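Local structure of oxidoreductase, iron/ascorbate family (3ON7) at the interface of chains A and B. The protein is a putative iron(II)-dependent oxygenase of the iron/ascorbate family, probably using 2-oxoglutarate and perhaps forming ethylene from it. Residues are numbered along the deposited sequence; one frame, centred on the assembly and turned at random. Chains: chain A/B, Oxidoreductase, iron/ascorbate family.

The interface of chains A and B. Residues chain A 196-198; chain B 196-198.
Two glycines form the small apolar centre of this symmetric patch, where a tight hairpin turn of one subunit meets its twin across the two-fold axis. The methylene carbons, A:Gly198 CA and B:Gly198 CA, lie 4.3 Å apart. Glycine suits this place twice over: it has no side chain to hold the backbones apart, and its positive phi (92° and 80°) is easily adopted. Following the turn-like torsions of lysine and aspartate, it gives each loop the character of a type I turn with a glycine bulge, linking strands 191-194 and 200-202.

Around this centre, backbone meets backbone. The carbonyl O of A:Lys196 lies over CA of B:Gly198 at 3.5 Å, and B:Lys196 O approaches A:Gly198 CA in the same way at 3.6 Å; a weak C-H...O attraction is possible at each. Near the axis, the carbonyl oxygens, A:Asp197 O and B:Asp197 O, come within 3.2 Å of each other. Both can only accept, so this is an unfavourable approach and no hydrogen bond. The carbonyls cross at a wide angle, with A:Asp197 O 3.3 Å from the carbonyl carbon C of B:Asp197, which may soften the repulsion.

The charged side chains turn away towards the rim. A short acid is common at this position of a type I turn, and chi1 (64° in A:Asp197) lays the carboxylate over its own amide N, clear of the partner. A:Asp197 CG and B:Asp197 CG stay 8.3 Å apart, which should keep any repulsion between the carboxylates small. The lysines extend in opposite directions, carrying their terminal amino atoms NZ far from each other, so these long polar chains leave the contact to their main-chain carbonyls.

Hiding 130 Å² in all, the patch is a small, close backbone contact between two turns, likely a minor part of the subunit interface. The structure alone does not show whether this pairing persists in solution; within the assembly the turns may act as a small bearing point where the two copies meet at the two-fold axis.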
# COMPACT_ATOMS: atom_id res chain seq x y z
N LYS A 196 29.68 17.66 -13.49
CA LYS A 196 30.60 16.57 -13.19
C LYS A 196 31.63 16.96 -12.13
O LYS A 196 32.12 16.10 -11.39
CB LYS A 196 31.28 16.07 -14.48
CG LYS A 196 30.37 15.17 -15.35
CD LYS A 196 30.77 15.15 -16.84
CE LYS A 196 30.06 14.01 -17.60
NZ LYS A 196 29.72 14.34 -19.04
N ASP A 197 31.94 18.26 -12.03
CA ASP A 197 33.02 18.74 -11.16
C ASP A 197 32.57 19.22 -9.75
O ASP A 197 33.36 19.83 -9.00
CB ASP A 197 33.81 19.85 -11.89
CG ASP A 197 32.97 21.10 -12.17
OD1 ASP A 197 31.77 21.12 -11.87
OD2 ASP A 197 33.54 22.08 -12.71
N GLY A 198 31.30 18.95 -9.42
CA GLY A 198 30.72 19.28 -8.11
C GLY A 198 30.04 20.64 -8.02
O GLY A 198 29.39 20.95 -7.02
N LYS B 196 33.04 16.57 -2.44
CA LYS B 196 32.48 17.86 -2.86
C LYS B 196 32.93 18.29 -4.28
O LYS B 196 32.25 19.13 -4.90
CB LYS B 196 32.81 18.96 -1.83
CG LYS B 196 31.88 18.99 -0.60
CD LYS B 196 32.58 19.62 0.63
CE LYS B 196 31.68 19.64 1.88
NZ LYS B 196 32.45 19.94 3.13
N ASP B 197 34.03 17.73 -4.79
CA ASP B 197 34.55 18.12 -6.11
C ASP B 197 34.19 17.13 -7.23
O ASP B 197 34.86 17.11 -8.28
CB ASP B 197 36.07 18.32 -6.04
CG ASP B 197 36.85 17.01 -6.03
OD1 ASP B 197 36.26 15.97 -5.67
OD2 ASP B 197 38.06 17.03 -6.38
N GLY B 198 33.17 16.31 -7.00
CA GLY B 198 32.67 15.40 -8.02
C GLY B 198 33.48 14.12 -8.19
O GLY B 198 33.18 13.32 -9.07